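Local structure of plasmid stabilization system (Mesorhizobium opportunistum, 5CEG) at residues Val17-Ser22 against Val101-Val106. The protein belongs to the RelE toxin family and probably acts as the ParE-type toxin of a type II toxin-antitoxin system, neutralised by a partner antitoxin. Sequence-based numbering, arbitrary orientation. Where two conformers were deposited one is given.
Sequences VRLVWS and VEIVRV
Trp-21 and Ile-103, paired on adjacent parallel strands, send their side chains the same way, and the contact is built round their overlap. Ile-103 CD1 sits 3.5 Å from the centroid of the six-membered indole ring, only 12° off its normal, in a CH-pi contact over the face. Ile-103 CG2, on the same side of the plane but beyond the rim, touches Trp-21 CE3 at 3.6 Å. The indole CG lies anti to the carbonyl carbon (chi1 -54°), and the ring runs beside the isoleucine with one face turned to it; Val-106 CG2 meets the ring edge in its plane, at CZ3. Two residues back, on the same face of the sheet, Leu-19 divides its branches: CD2 reaches Ile-103 CD1 at 3.9 Å, while CD1 packs on Val-101 CG1. The result is a continuous apolar row on one side of the strands.

Beneath it runs a parallel ladder, in which Val-20 hydrogen-bonds through N to Val-101 O and through O to Ile-103 N, while Arg-18 O accepts from Val-101 N and Ser-22 N donates to Ile-103 O. Ser-22 OG donates to Val-104 O at 2.7 Å, from 30° outside the carbonyl plane, and also caps helix 23-37 at Ala-25 N. On the other sheet face Glu-102, extended, brings OE2 to 3.4 Å from Ser-22 CB, while its OE1 pairs in a salt bridge with a basic side chain on the chain of another protein.

Strand 18-21 is outermost within this chain, and the other protein hydrogen-bonds to the backbone of Trp-21. Toward antiparallel strand 83-90, strand 100-108 carries a classic beta bulge, Val-104 and Arg-105 together facing Leu-86. The Trp-21 face packs against helices 23-37 and 41-60, through Leu-29 and Ala-55, consistent with the RelE/ParE toxin fold.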
ATOM      1  N   VAL B  17      19.015 -35.206 -11.097  1.00 25.95           N
ATOM      2  CA  VAL B  17      20.301 -34.528 -11.222  1.00 21.74           C
ATOM      3  C   VAL B  17      20.870 -34.255  -9.829  1.00 20.96           C
ATOM      4  O   VAL B  17      20.138 -34.339  -8.833  1.00 21.39           O
ATOM      5  CB  VAL B  17      20.179 -33.207 -12.014  1.00 28.37           C
ATOM      6  CG1 VAL B  17      19.354 -33.419 -13.265  1.00 25.42           C
ATOM      7  CG2 VAL B  17      19.561 -32.122 -11.161  1.00 20.51           C
ATOM      8  N   ARG B  18      22.167 -33.946  -9.755  1.00 18.58           N
ATOM      9  CA  ARG B  18      22.786 -33.581  -8.479  1.00 17.49           C
ATOM     10  C   ARG B  18      22.215 -32.252  -8.003  1.00 15.36           C
ATOM     11  O   ARG B  18      22.119 -31.308  -8.782  1.00 21.10           O
ATOM     12  CB  ARG B  18      24.312 -33.474  -8.594  1.00 16.59           C
ATOM     13  CG  ARG B  18      25.005 -33.115  -7.273  1.00 22.44           C
ATOM     14  CD  ARG B  18      26.293 -33.893  -7.083  1.00 30.02           C
ATOM     15  NE  ARG B  18      27.166 -33.390  -6.020  1.00 24.88           N
ATOM     16  CZ  ARG B  18      27.292 -33.942  -4.815  1.00 20.46           C
ATOM     17  NH1 ARG B  18      26.583 -35.013  -4.483  1.00 19.23           N
ATOM     18  NH2 ARG B  18      28.135 -33.423  -3.935  1.00 17.81           N
ATOM     19  N   LEU B  19      21.838 -32.186  -6.737  1.00 12.77           N
ATOM     20  CA  LEU B  19      21.324 -30.934  -6.197  1.00 12.79           C
ATOM     21  C   LEU B  19      22.166 -30.508  -5.009  1.00 13.67           C
ATOM     22  O   LEU B  19      22.358 -31.260  -4.050  1.00 14.48           O
ATOM     23  CB  LEU B  19      19.847 -31.065  -5.800  1.00 19.96           C
ATOM     24  CG  LEU B  19      19.132 -29.722  -5.546  1.00 18.32           C
ATOM     25  CD1 LEU B  19      17.707 -29.742  -6.087  1.00 22.01           C
ATOM     26  CD2 LEU B  19      19.125 -29.407  -4.078  1.00 22.03           C
ATOM     27  N   VAL B  20      22.676 -29.286  -5.081  1.00 12.62           N
ATOM     28  CA  VAL B  20      23.506 -28.737  -4.031  1.00 11.17           C
ATOM     29  C   VAL B  20      22.954 -27.379  -3.612  1.00 11.92           C
ATOM     30  O   VAL B  20      22.138 -26.786  -4.328  1.00 11.70           O
ATOM     31  CB  VAL B  20      24.975 -28.607  -4.481  1.00 11.59           C
ATOM     32  CG1 VAL B  20      25.588 -30.021  -4.684  1.00 15.39           C
ATOM     33  CG2 VAL B  20      25.077 -27.810  -5.773  1.00 12.43           C
ATOM     34  N   TRP B  21      23.382 -26.929  -2.437  1.00 10.11           N
ATOM     35  CA  TRP B  21      22.890 -25.686  -1.838  1.00 10.55           C
ATOM     36  C   TRP B  21      24.086 -24.810  -1.507  1.00 13.36           C
ATOM     37  O   TRP B  21      25.077 -25.294  -0.975  1.00 12.23           O
ATOM     38  CB  TRP B  21      22.086 -25.957  -0.558  1.00 11.10           C
ATOM     39  CG  TRP B  21      20.945 -26.936  -0.672  1.00 13.74           C
ATOM     40  CD1 TRP B  21      21.035 -28.284  -0.914  1.00 14.91           C
ATOM     41  CD2 TRP B  21      19.542 -26.656  -0.499  1.00 11.45           C
ATOM     42  NE1 TRP B  21      19.781 -28.852  -0.920  1.00 13.22           N
ATOM     43  CE2 TRP B  21      18.849 -27.877  -0.667  1.00 11.79           C
ATOM     44  CE3 TRP B  21      18.806 -25.494  -0.225  1.00 12.10           C
ATOM     45  CZ2 TRP B  21      17.460 -27.966  -0.569  1.00 12.72           C
ATOM     46  CZ3 TRP B  21      17.432 -25.585  -0.137  1.00 10.92           C
ATOM     47  CH2 TRP B  21      16.771 -26.814  -0.304  1.00 11.93           C
ATOM     48  N   SER B  22      24.010 -23.519  -1.811  1.00 11.33           N
ATOM     49  CA  SER B  22      25.090 -22.631  -1.405  1.00 11.33           C
ATOM     50  C   SER B  22      25.199 -22.608   0.116  1.00  9.94           C
ATOM     51  O   SER B  22      24.223 -22.837   0.829  1.00 10.82           O
ATOM     52  CB  SER B  22      24.859 -21.213  -1.945  1.00 10.32           C
ATOM     53  OG  SER B  22      23.926 -20.526  -1.115  1.00 11.64           O
ATOM     54  N   VAL B 101      21.825 -28.798 -10.102  1.00 13.50           N
ATOM     55  CA  VAL B 101      20.980 -27.678  -9.706  1.00 11.08           C
ATOM     56  C   VAL B 101      21.641 -27.102  -8.470  1.00 11.18           C
ATOM     57  O   VAL B 101      21.936 -27.846  -7.540  1.00 12.95           O
ATOM     58  CB  VAL B 101      19.545 -28.126  -9.399  1.00 13.17           C
ATOM     59  CG1 VAL B 101      18.807 -27.062  -8.571  1.00 14.94           C
ATOM     60  CG2 VAL B 101      18.810 -28.415 -10.702  1.00 14.31           C
ATOM     61  N   GLU B 102      21.906 -25.793  -8.458  1.00  9.84           N
ATOM     62  CA  GLU B 102      22.360 -25.144  -7.229  1.00 10.16           C
ATOM     63  C   GLU B 102      21.276 -24.226  -6.678  1.00 11.47           C
ATOM     64  O   GLU B 102      20.883 -23.277  -7.351  1.00 11.25           O
ATOM     65  CB  GLU B 102      23.639 -24.312  -7.439  1.00 11.34           C
ATOM     66  CG  GLU B 102      24.036 -23.582  -6.124  1.00 11.97           C
ATOM     67  CD  GLU B 102      25.224 -22.638  -6.227  1.00 15.89           C
ATOM     68  OE1 GLU B 102      25.897 -22.600  -7.275  1.00 18.23           O
ATOM     69  OE2 GLU B 102      25.491 -21.943  -5.216  1.00 17.92           O
ATOM     70  N   ILE B 103      20.792 -24.518  -5.475  1.00  9.44           N
ATOM     71  CA  ILE B 103      19.885 -23.592  -4.801  0.64  9.42           C
ATOM     72  C   ILE B 103      20.744 -22.523  -4.126  1.00  9.47           C
ATOM     73  O   ILE B 103      21.547 -22.803  -3.236  1.00 11.26           O
ATOM     74  CB  ILE B 103      18.963 -24.319  -3.805  0.64 10.22           C
ATOM     75  CG1 ILE B 103      18.110 -25.333  -4.574  0.64 11.64           C
ATOM     76  CG2 ILE B 103      18.087 -23.313  -3.061  0.64 10.99           C
ATOM     77  CD1 ILE B 103      17.116 -26.110  -3.730  0.64 11.53           C
ATOM     78  N   VAL B 104      20.586 -21.289  -4.602  1.00  8.57           N
ATOM     79  CA  VAL B 104      21.465 -20.202  -4.179  1.00 10.22           C
ATOM     80  C   VAL B 104      20.983 -19.490  -2.902  1.00  8.57           C
ATOM     81  O   VAL B 104      21.789 -19.164  -2.030  1.00  9.32           O
ATOM     82  CB  VAL B 104      21.630 -19.204  -5.339  1.00  8.42           C
ATOM     83  CG1 VAL B 104      22.509 -18.018  -4.925  1.00 10.02           C
ATOM     84  CG2 VAL B 104      22.250 -19.919  -6.545  1.00  9.17           C
ATOM     85  N   ARG B 105      19.668 -19.263  -2.781  1.00  8.54           N
ATOM     86  CA  ARG B 105      19.063 -18.705  -1.550  1.00  7.49           C
ATOM     87  C   ARG B 105      17.686 -19.303  -1.319  1.00  7.58           C
ATOM     88  O   ARG B 105      17.019 -19.717  -2.275  1.00  9.98           O
ATOM     89  CB  ARG B 105      18.880 -17.179  -1.602  1.00  8.09           C
ATOM     90  CG  ARG B 105      20.143 -16.366  -1.773  1.00 10.11           C
ATOM     91  CD  ARG B 105      21.095 -16.514  -0.594  1.00 10.60           C
ATOM     92  NE  ARG B 105      20.579 -16.101   0.718  1.00 10.70           N
ATOM     93  CZ  ARG B 105      20.903 -14.965   1.331  1.00  8.64           C
ATOM     94  NH1 ARG B 105      21.697 -14.082   0.731  1.00  9.94           N
ATOM     95  NH2 ARG B 105      20.444 -14.720   2.554  1.00 11.08           N
ATOM     96  N   VAL B 106      17.268 -19.297  -0.063  1.00  8.18           N
ATOM     97  CA  VAL B 106      15.867 -19.514   0.304  1.00 10.74           C
ATOM     98  C   VAL B 106      15.362 -18.220   0.960  1.00  9.20           C
ATOM     99  O   VAL B 106      15.806 -17.854   2.051  1.00 10.22           O
ATOM    100  CB  VAL B 106      15.694 -20.701   1.267  1.00  8.70           C
ATOM    101  CG1 VAL B 106      14.205 -20.950   1.525  1.00 10.35           C
ATOM    102  CG2 VAL B 106      16.359 -21.964   0.692  1.00 11.09           C
TER